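Local coordinates for protein putative ribose 5-phosphate isomerase (Leishmania infantum, PDB 6FXW) that probably interconverts ribose 5-phosphate and ribulose 5-phosphate in the pentose phosphate pathway, as a type B enzyme of the LacAB/RpiB family, at residues I113-T117 with S118-V122; D125-E128 with T129-T133. All blocks are in the same frame, centred on the assembly; numbering follows the deposited sequence.

Contact 1 (113-117 with 118-122) is the link by which strand 110-114 passes into helix 120-131, and contact 2 (125-128 with 129-133) lies at the far end of the same helix. Their centres are 14 Å apart, and they meet at Ile113 CG2 and Ile126 CG2, 4.0 Å apart, where side chains of strand 110-114 and helix 120-131 touch. Contact 1 is partly buried, at a subunit interface, and its chemistry is mixed: one direct backbone bond, two bridging waters and an arginine reaching a sulfate. Contact 2 is more buried, a run of backbone helix bonds supplemented by threonine hydroxyls, with isoleucine, leucine and phenylalanine side chains turned to the sheet.

Contact 1. Residues I113-T117 with S118-V122. With SO4 (sulfate ion), chain B.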
loop_
_atom_site.group_PDB
_atom_site.type_symbol
_atom_site.label_atom_id
_atom_site.label_comp_id
_atom_site.label_asym_id
_atom_site.label_seq_id
_atom_site.Cartn_x
_atom_site.Cartn_y
_atom_site.Cartn_z
ATOM N N ILE A 113 3.014 -6.814 11.363
ATOM C CA ILE A 113 3.412 -5.663 10.539
ATOM C C ILE A 113 4.884 -5.785 10.087
ATOM O O ILE A 113 5.758 -6.438 10.770
ATOM C CB ILE A 113 3.201 -4.343 11.236
ATOM C CG1 ILE A 113 3.900 -4.348 12.571
ATOM C CG2 ILE A 113 1.711 -4.122 11.401
ATOM C CD1 ILE A 113 3.791 -2.943 13.285
ATOM N N GLY A 114 5.253 -5.067 9.007
ATOM C CA GLY A 114 6.595 -4.994 8.512
ATOM C C GLY A 114 7.179 -3.640 8.646
ATOM O O GLY A 114 6.556 -2.658 8.189
ATOM N N VAL A 115 8.306 -3.535 9.291
ATOM C CA VAL A 115 8.957 -2.247 9.465
ATOM C C VAL A 115 9.805 -1.862 8.260
ATOM O O VAL A 115 10.134 -0.659 8.096
ATOM C CB VAL A 115 9.796 -2.357 10.731
ATOM C CG1 VAL A 115 10.947 -3.298 10.629
ATOM C CG2 VAL A 115 10.230 -1.036 11.276
ATOM N N ARG A 116 10.132 -2.791 7.345
ATOM C CA ARG A 116 10.859 -2.446 6.131
ATOM C C ARG A 116 9.877 -2.166 4.979
ATOM O O ARG A 116 10.318 -1.675 3.905
ATOM C CB ARG A 116 11.821 -3.547 5.713
ATOM C CG ARG A 116 12.886 -3.786 6.747
ATOM C CD ARG A 116 13.714 -4.979 6.331
ATOM N NE ARG A 116 14.733 -5.239 7.363
ATOM C CZ ARG A 116 15.366 -6.358 7.471
ATOM N NH1 ARG A 116 14.998 -7.417 6.767
ATOM N NH2 ARG A 116 16.326 -6.439 8.375
ATOM N N THR A 117 8.562 -2.353 5.200
ATOM C CA THR A 117 7.496 -2.179 4.179
ATOM C C THR A 117 6.570 -1.048 4.538
ATOM O O THR A 117 6.244 -0.219 3.688
ATOM C CB THR A 117 6.740 -3.472 3.940
ATOM O OG1 THR A 117 6.414 -3.952 5.264
ATOM C CG2 THR A 117 7.571 -4.529 3.262
ATOM N N SER A 118 6.178 -0.886 5.798
ATOM C CA SER A 118 5.222 0.158 6.247
ATOM C C SER A 118 6.025 1.220 6.958
ATOM O O SER A 118 6.790 0.955 7.896
ATOM C CB SER A 118 4.228 -0.420 7.209
ATOM O OG SER A 118 3.427 -1.394 6.560
ATOM N N GLY A 119 5.799 2.506 6.591
ATOM C CA GLY A 119 6.343 3.602 7.359
ATOM C C GLY A 119 5.693 3.803 8.703
ATOM O O GLY A 119 4.630 3.271 8.975
ATOM N N MET A 120 6.379 4.560 9.549
ATOM C CA MET A 120 5.936 4.696 10.936
ATOM C C MET A 120 4.629 5.378 11.151
ATOM O O MET A 120 3.867 4.976 12.048
ATOM C CB MET A 120 6.993 5.418 11.779
ATOM C CG MET A 120 8.223 4.575 11.980
ATOM S SD MET A 120 7.849 3.248 13.203
ATOM C CE MET A 120 9.036 2.133 12.722
ATOM N N GLU A 121 4.222 6.308 10.297
ATOM C CA GLU A 121 2.916 6.882 10.484
ATOM C C GLU A 121 1.795 5.929 10.070
ATOM O O GLU A 121 0.705 5.940 10.621
ATOM C CB GLU A 121 2.758 8.252 9.759
ATOM C CG GLU A 121 3.492 9.371 10.535
ATOM C CD GLU A 121 3.146 9.479 12.015
ATOM O OE1 GLU A 121 1.961 9.358 12.333
ATOM O OE2 GLU A 121 4.091 9.545 12.869
ATOM N N VAL A 122 2.074 5.086 9.058
ATOM C CA VAL A 122 1.133 4.041 8.699
ATOM C C VAL A 122 1.067 2.992 9.830
ATOM O O VAL A 122 -0.016 2.560 10.180
ATOM C CB VAL A 122 1.529 3.417 7.330
ATOM C CG1 VAL A 122 0.788 2.117 7.040
ATOM C CG2 VAL A 122 1.280 4.429 6.259
HETATM S S SO4 B . 17.781 -10.174 7.357
HETATM O O1 SO4 B . 18.958 -9.881 6.448
HETATM O O2 SO4 B . 17.662 -9.113 8.356
HETATM O O3 SO4 B . 16.586 -10.181 6.354
HETATM O O4 SO4 B . 18.069 -11.443 7.963
HETATM O O HOH W 1 2.899 -3.916 7.558
HETATM O O HOH W 2 9.028 1.550 9.326
#
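Ser118 N donates to Gly114 O at 3.0 Å with an N-H...O angle of 157°, closing the turn that follows strand 110-114; the donor lies above the carbonyl plane. Two waters bridge the same turn. One joins Gly114 N and Ser118 OG, the OG lying 2.8 Å from the water; the other donates to Val115 O and, at 2.7 Å, to Ser118 O. Beside the second water the side chains of Val115 and Met120 run abreast, with CG2 of Val115 3.7 Å from CE of Met120. The bend of the methionine at chi2 (-74°) turns its methyl back to the valine. This is the connection from strand 110-114 of the parallel sheet to helix 120-131 in an alpha/beta fold, with Gly119 as N-cap of the helix. Arg116 leaves the turn on a chain extended from CG to NE, and its guanidinium meets a sulfate, probably from the crystallisation liquor, at its edge: NH2 donates to O2 at 3.0 Å (168°) and NH1 to O3 at 3.2 Å. His14 and, from the third subunit, Arg140 and Arg144 also bond the ion. Backbone hydrogen bonds from Arg116, Thr117 and Gly119 to the second subunit place the turn at a subunit interface.

Contact 2. Residues D125-E128 with T129-T133; sequences DIIE and TFLTT
Thr129 doubles back on Asp125, one helical turn earlier: its OG1 donates to Asp125 O at 2.7 Å while its N donates to the same oxygen at 3.0 Å. The two donors come from opposite faces of the carbonyl plane, each tilted less than 30° from it. The hydroxyl reaches the carbonyl because it sits beside the backbone N, opposite the carbonyl carbon (chi1 -58°). Asp125 OD1 is hydrogen-bonded to His96 ND1 of helix 96-104 and lies 3.2 Å from Thr129 OG1, whose own bond goes to Asp125 O. Regular helix bonds follow, Phe130 N to Ile126 O at 2.8 Å and Leu131 N to Ile127 O at 2.9 Å. The tightly packed side is apolar: Ile127 and Leu131 pack flank to flank, CG2 of the first 3.8 Å from CD1 of the second, and Ile126, Ile127 and Phe130 rest on Leu111 of strand 110-114. This is helix-on-sheet packing of a parallel alpha/beta fold. The looser side holds Glu128, partly exposed on a chain extended beyond CG, and the exposed Thr132. Here the backbone bonding weakens: Thr132 N gives Glu128 O a weak bond, 3.3 Å at 127°, whereas Thr132 OG1 donates to that oxygen at 2.7 Å. As at Asp125 O, the two donors to Thr129 O, Thr132 N and Thr133 OG1, come from opposite faces. Thr129 thus adds a second donor to a sound helix bond and Thr132 a short one beside a weak one; with Thr133, all three hydroxyls find their acceptor in a carbonyl four residues back.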
loop_
_atom_site.group_PDB
_atom_site.type_symbol
_atom_site.label_atom_id
_atom_site.label_comp_id
_atom_site.label_asym_id
_atom_site.label_seq_id
_atom_site.Cartn_x
_atom_site.Cartn_y
_atom_site.Cartn_z
ATOM N N ASP A 125 -1.282 4.281 12.566
ATOM C CA ASP A 125 -2.682 4.082 12.239
ATOM C C ASP A 125 -3.101 2.658 12.330
ATOM O O ASP A 125 -4.177 2.323 12.820
ATOM C CB ASP A 125 -2.962 4.634 10.829
ATOM C CG ASP A 125 -4.386 4.300 10.286
ATOM O OD1 ASP A 125 -5.367 4.564 10.970
ATOM O OD2 ASP A 125 -4.359 3.962 9.080
ATOM N N ILE A 126 -2.250 1.743 11.868
ATOM C CA ILE A 126 -2.575 0.324 11.917
ATOM C C ILE A 126 -2.792 -0.102 13.384
ATOM O O ILE A 126 -3.769 -0.814 13.711
ATOM C CB ILE A 126 -1.493 -0.531 11.255
ATOM C CG1 ILE A 126 -1.363 -0.291 9.738
ATOM C CG2 ILE A 126 -1.680 -2.010 11.540
ATOM C CD1 ILE A 126 -0.131 -0.883 9.077
ATOM N N ILE A 127 -1.824 0.260 14.233
ATOM C CA ILE A 127 -1.875 -0.126 15.635
ATOM C C ILE A 127 -3.098 0.431 16.297
ATOM O O ILE A 127 -3.836 -0.329 16.968
ATOM C CB ILE A 127 -0.559 0.255 16.312
ATOM C CG1 ILE A 127 0.588 -0.628 15.866
ATOM C CG2 ILE A 127 -0.677 0.134 17.829
ATOM C CD1 ILE A 127 1.999 -0.258 16.402
ATOM N N GLU A 128 -3.325 1.750 16.145
ATOM C CA GLU A 128 -4.470 2.351 16.802
ATOM C C GLU A 128 -5.785 1.734 16.342
ATOM O O GLU A 128 -6.629 1.429 17.150
ATOM C CB GLU A 128 -4.487 3.821 16.523
ATOM C CG GLU A 128 -3.418 4.566 17.258
ATOM C CD GLU A 128 -3.331 6.066 17.078
ATOM O OE1 GLU A 128 -4.024 6.575 16.175
ATOM O OE2 GLU A 128 -2.467 6.683 17.788
ATOM N N THR A 129 -5.941 1.411 15.047
ATOM C CA THR A 129 -7.133 0.802 14.516
ATOM C C THR A 129 -7.292 -0.614 15.044
ATOM O O THR A 129 -8.344 -1.017 15.455
ATOM C CB THR A 129 -7.050 0.835 13.025
ATOM O OG1 THR A 129 -6.904 2.229 12.623
ATOM C CG2 THR A 129 -8.314 0.183 12.400
ATOM N N PHE A 130 -6.222 -1.402 14.985
ATOM C CA PHE A 130 -6.305 -2.805 15.461
ATOM C C PHE A 130 -6.724 -2.927 16.891
ATOM O O PHE A 130 -7.532 -3.783 17.276
ATOM C CB PHE A 130 -4.942 -3.475 15.243
ATOM C CG PHE A 130 -4.926 -4.952 15.488
ATOM C CD1 PHE A 130 -5.259 -5.852 14.498
ATOM C CD2 PHE A 130 -4.569 -5.453 16.718
ATOM C CE1 PHE A 130 -5.188 -7.192 14.654
ATOM C CE2 PHE A 130 -4.539 -6.822 16.907
ATOM C CZ PHE A 130 -4.888 -7.701 15.904
ATOM N N LEU A 131 -6.125 -2.038 17.703
ATOM C CA LEU A 131 -6.466 -2.081 19.144
ATOM C C LEU A 131 -7.829 -1.547 19.534
ATOM O O LEU A 131 -8.283 -1.820 20.681
ATOM C CB LEU A 131 -5.425 -1.313 19.947
ATOM C CG LEU A 131 -3.998 -1.879 19.942
ATOM C CD1 LEU A 131 -2.954 -0.978 20.692
ATOM C CD2 LEU A 131 -3.951 -3.345 20.417
ATOM N N THR A 132 -8.465 -0.791 18.674
ATOM C CA THR A 132 -9.765 -0.219 18.996
ATOM C C THR A 132 -10.922 -0.734 18.203
ATOM O O THR A 132 -11.985 -0.109 18.204
ATOM C CB THR A 132 -9.703 1.291 18.866
ATOM O OG1 THR A 132 -9.323 1.711 17.533
ATOM C CG2 THR A 132 -8.607 1.925 19.750
ATOM N N THR A 133 -10.759 -1.784 17.433
ATOM C CA THR A 133 -11.810 -2.317 16.599
ATOM C C THR A 133 -12.255 -3.659 17.191
ATOM O O THR A 133 -11.491 -4.526 17.514
ATOM C CB THR A 133 -11.384 -2.458 15.107
ATOM O OG1 THR A 133 -10.925 -1.215 14.616
ATOM C CG2 THR A 133 -12.532 -2.951 14.249
#